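Local coordinates for putative nisin-resistance protein (Streptococcus agalactiae 515, PDB 4Y68) that probably cleaves the lantibiotic nisin as a family S41 serine peptidase lipoprotein and so gives the bacterium resistance to it, at residues 117-123 against 150-156. Residues are numbered along the deposited sequence; the frame is centred on the assembly and turned at random.
Sequences DILLITI and YKGLILD
L119 crosses the Y150 side chain at about a right angle, with L119 CD1 3.6 Å from Y150 CD1. L153 lays its CD2 methyl over the centre of the same ring, 3.7 Å above the ring plane. That CD2 also lies 4.0 Å from L119 CB, and it reaches the CD1 methyl of I121. The tyrosine takes the crowded first torsion (chi1 52°), its ring between backbone N and carbonyl carbon, and its OH bonds L145 O in helix 131-147. Further along this face, I123 CD1 packs on L155 CB. On the other face, L120 has CG anti to its backbone N (chi1 168°) and sets CD1 3.7 Å from I154 CG2, while I154 CG1 leans on I118 CG2. Helix 297-308 covers this side through L298, S301 and L305.

The backbones pair in parallel as the two strands of a beta-alpha-beta unit connected through helix 131-147, which packs on I121, I123 and L153. I154 bonds to the residues on either side of its partner L120. I154 N gives its hydrogen to L119 O, and I154 O takes that of I121 N, with 2.7 Å between I121 N and I154 O. D156 does likewise with I121 O and I123 N. At the start, D117 O accepts from both K151 N and G152 N; the L119 N to G152 O bond is weak. K151 lies extended alongside D117, with K151 CD 3.4 Å from D117 OD1. The salt bridge between D117 OD1 and K151 NZ is long, at 3.9 Å. At the far end one water joins T122 OG1 to D156 OD2, while D156 OD1 bonds S158 OG. The chemistry implies a greasy centre whose buried polar groups are mainly paired backbone amides, with charge and water kept to the two ends.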
ATOM      1  N   ASP A 117       9.962  12.090 -26.569  1.00 40.29           N
ATOM      2  CA  ASP A 117      10.708  11.028 -25.891  1.00 35.35           C
ATOM      3  C   ASP A 117      10.243  10.714 -24.470  1.00 37.58           C
ATOM      4  O   ASP A 117      10.552   9.644 -23.939  1.00 35.42           O
ATOM      5  CB  ASP A 117      12.192  11.378 -25.861  1.00 37.01           C
ATOM      6  CG  ASP A 117      12.820  11.322 -27.240  1.00 40.84           C
ATOM      7  OD1 ASP A 117      12.265  10.596 -28.086  1.00 44.45           O
ATOM      8  OD2 ASP A 117      13.844  11.998 -27.482  1.00 42.83           O
ATOM      9  N   ILE A 118       9.503  11.636 -23.860  1.00 37.11           N
ATOM     10  CA  ILE A 118       9.129  11.517 -22.453  1.00 35.81           C
ATOM     11  C   ILE A 118       7.611  11.523 -22.210  1.00 33.99           C
ATOM     12  O   ILE A 118       6.915  12.454 -22.628  1.00 35.22           O
ATOM     13  CB  ILE A 118       9.756  12.656 -21.637  1.00 35.46           C
ATOM     14  CG1 ILE A 118      11.282  12.624 -21.749  1.00 32.52           C
ATOM     15  CG2 ILE A 118       9.285  12.592 -20.185  1.00 31.89           C
ATOM     16  CD1 ILE A 118      11.975  13.656 -20.855  1.00 37.75           C
ATOM     17  N   LEU A 119       7.108  10.485 -21.545  1.00 28.71           N
ATOM     18  CA  LEU A 119       5.720  10.448 -21.079  1.00 26.67           C
ATOM     19  C   LEU A 119       5.674  10.735 -19.580  1.00 31.64           C
ATOM     20  O   LEU A 119       6.524  10.263 -18.823  1.00 31.04           O
ATOM     21  CB  LEU A 119       5.066   9.092 -21.351  1.00 29.66           C
ATOM     22  CG  LEU A 119       5.018   8.538 -22.780  1.00 30.59           C
ATOM     23  CD1 LEU A 119       4.092   7.323 -22.848  1.00 28.06           C
ATOM     24  CD2 LEU A 119       4.578   9.609 -23.761  1.00 26.65           C
ATOM     25  N   LEU A 120       4.696  11.525 -19.159  1.00 26.94           N
ATOM     26  CA  LEU A 120       4.455  11.776 -17.745  1.00 26.73           C
ATOM     27  C   LEU A 120       3.268  10.930 -17.286  1.00 25.39           C
ATOM     28  O   LEU A 120       2.140  11.175 -17.699  1.00 27.53           O
ATOM     29  CB  LEU A 120       4.189  13.265 -17.483  1.00 23.80           C
ATOM     30  CG  LEU A 120       3.645  13.630 -16.089  1.00 25.92           C
ATOM     31  CD1 LEU A 120       4.532  13.105 -14.966  1.00 23.24           C
ATOM     32  CD2 LEU A 120       3.475  15.131 -15.941  1.00 22.85           C
ATOM     33  N   ILE A 121       3.507   9.925 -16.448  1.00 25.77           N
ATOM     34  CA  ILE A 121       2.396   9.078 -16.025  1.00 25.53           C
ATOM     35  C   ILE A 121       1.997   9.350 -14.565  1.00 26.79           C
ATOM     36  O   ILE A 121       2.811   9.282 -13.650  1.00 25.17           O
ATOM     37  CB  ILE A 121       2.725   7.597 -16.229  1.00 22.42           C
ATOM     38  CG1 ILE A 121       3.050   7.336 -17.704  1.00 24.76           C
ATOM     39  CG2 ILE A 121       1.528   6.729 -15.889  1.00 27.04           C
ATOM     40  CD1 ILE A 121       3.462   5.902 -17.999  1.00 24.16           C
ATOM     41  N   THR A 122       0.734   9.704 -14.384  1.00 24.86           N
ATOM     42  CA  THR A 122       0.130   9.912 -13.079  1.00 25.39           C
ATOM     43  C   THR A 122      -0.433   8.595 -12.563  1.00 25.07           C
ATOM     44  O   THR A 122      -1.227   7.942 -13.237  1.00 28.09           O
ATOM     45  CB  THR A 122      -0.971  10.971 -13.166  1.00 28.12           C
ATOM     46  OG1 THR A 122      -0.399  12.181 -13.667  1.00 27.58           O
ATOM     47  CG2 THR A 122      -1.609  11.241 -11.813  1.00 22.13           C
ATOM     48  N   ILE A 123       0.006   8.197 -11.376  1.00 25.71           N
ATOM     49  CA  ILE A 123      -0.348   6.904 -10.805  1.00 24.42           C
ATOM     50  C   ILE A 123      -1.055   7.102  -9.465  1.00 23.60           C
ATOM     51  O   ILE A 123      -0.399   7.251  -8.445  1.00 25.17           O
ATOM     52  CB  ILE A 123       0.919   6.038 -10.628  1.00 28.87           C
ATOM     53  CG1 ILE A 123       1.547   5.744 -12.000  1.00 27.12           C
ATOM     54  CG2 ILE A 123       0.618   4.774  -9.830  1.00 23.38           C
ATOM     55  CD1 ILE A 123       3.022   5.519 -11.940  1.00 24.17           C
ATOM     56  N   TYR A 150       8.246   6.068 -26.552  1.00 31.03           N
ATOM     57  CA  TYR A 150       8.998   6.922 -25.636  1.00 34.44           C
ATOM     58  C   TYR A 150      10.404   6.381 -25.454  1.00 31.44           C
ATOM     59  O   TYR A 150      10.664   5.232 -25.779  1.00 30.97           O
ATOM     60  CB  TYR A 150       8.305   7.013 -24.262  1.00 31.51           C
ATOM     61  CG  TYR A 150       7.985   5.664 -23.654  1.00 30.21           C
ATOM     62  CD1 TYR A 150       6.746   5.080 -23.850  1.00 32.04           C
ATOM     63  CD2 TYR A 150       8.926   4.967 -22.897  1.00 32.52           C
ATOM     64  CE1 TYR A 150       6.439   3.853 -23.309  1.00 36.09           C
ATOM     65  CE2 TYR A 150       8.629   3.723 -22.346  1.00 28.12           C
ATOM     66  CZ  TYR A 150       7.384   3.179 -22.554  1.00 36.85           C
ATOM     67  OH  TYR A 150       7.062   1.954 -22.025  1.00 34.90           O
ATOM     68  N   LYS A 151      11.277   7.202 -24.882  1.00 31.70           N
ATOM     69  CA  LYS A 151      12.629   6.798 -24.510  1.00 33.89           C
ATOM     70  C   LYS A 151      12.876   6.990 -23.005  1.00 40.06           C
ATOM     71  O   LYS A 151      13.924   6.614 -22.473  1.00 34.82           O
ATOM     72  CB  LYS A 151      13.662   7.604 -25.297  1.00 36.52           C
ATOM     73  CG  LYS A 151      13.718   7.320 -26.797  1.00 37.48           C
ATOM     74  CD  LYS A 151      14.692   8.303 -27.471  1.00 40.93           C
ATOM     75  CE  LYS A 151      14.823   8.082 -28.985  1.00 46.11           C
ATOM     76  NZ  LYS A 151      15.579   9.210 -29.649  1.00 48.43           N
ATOM     77  N   GLY A 152      11.915   7.611 -22.327  1.00 37.59           N
ATOM     78  CA  GLY A 152      12.035   7.874 -20.910  1.00 33.52           C
ATOM     79  C   GLY A 152      10.673   8.073 -20.280  1.00 33.94           C
ATOM     80  O   GLY A 152       9.738   8.484 -20.958  1.00 29.72           O
ATOM     81  N   LEU A 153      10.567   7.792 -18.981  1.00 32.71           N
ATOM     82  CA  LEU A 153       9.289   7.881 -18.266  1.00 28.40           C
ATOM     83  C   LEU A 153       9.374   8.734 -16.993  1.00 29.23           C
ATOM     84  O   LEU A 153      10.400   8.781 -16.318  1.00 27.39           O
ATOM     85  CB  LEU A 153       8.797   6.479 -17.923  1.00 28.37           C
ATOM     86  CG  LEU A 153       8.464   5.600 -19.136  1.00 32.31           C
ATOM     87  CD1 LEU A 153       8.326   4.114 -18.780  1.00 23.22           C
ATOM     88  CD2 LEU A 153       7.192   6.098 -19.795  1.00 25.83           C
ATOM     89  N   ILE A 154       8.299   9.439 -16.682  1.00 30.93           N
ATOM     90  CA  ILE A 154       8.168  10.036 -15.364  1.00 26.45           C
ATOM     91  C   ILE A 154       6.969   9.389 -14.710  1.00 25.98           C
ATOM     92  O   ILE A 154       5.872   9.413 -15.257  1.00 29.43           O
ATOM     93  CB  ILE A 154       7.977  11.559 -15.395  1.00 28.73           C
ATOM     94  CG1 ILE A 154       9.093  12.211 -16.196  1.00 27.89           C
ATOM     95  CG2 ILE A 154       7.940  12.112 -13.966  1.00 24.51           C
ATOM     96  CD1 ILE A 154       9.080  13.717 -16.139  1.00 30.25           C
ATOM     97  N   LEU A 155       7.200   8.775 -13.555  1.00 27.06           N
ATOM     98  CA  LEU A 155       6.169   8.080 -12.811  1.00 21.14           C
ATOM     99  C   LEU A 155       5.855   8.933 -11.619  1.00 20.37           C
ATOM    100  O   LEU A 155       6.705   9.125 -10.775  1.00 24.36           O
ATOM    101  CB  LEU A 155       6.641   6.711 -12.359  1.00 22.69           C
ATOM    102  CG  LEU A 155       7.105   5.728 -13.430  1.00 25.64           C
ATOM    103  CD1 LEU A 155       7.482   4.418 -12.762  1.00 24.01           C
ATOM    104  CD2 LEU A 155       6.018   5.521 -14.473  1.00 22.28           C
ATOM    105  N   ASP A 156       4.633   9.438 -11.545  1.00 23.52           N
ATOM    106  CA  ASP A 156       4.272  10.413 -10.528  1.00 21.51           C
ATOM    107  C   ASP A 156       3.361   9.783  -9.480  1.00 21.42           C
ATOM    108  O   ASP A 156       2.200   9.443  -9.765  1.00 22.33           O
ATOM    109  CB  ASP A 156       3.607  11.632 -11.177  1.00 23.70           C
ATOM    110  CG  ASP A 156       3.256  12.714 -10.172  1.00 24.89           C
ATOM    111  OD1 ASP A 156       3.758  12.668  -9.008  1.00 25.49           O
ATOM    112  OD2 ASP A 156       2.482  13.616 -10.555  1.00 24.08           O
TER
HETATM  113  O   HOH W   1       0.898  14.230 -12.435  1.00 34.25           O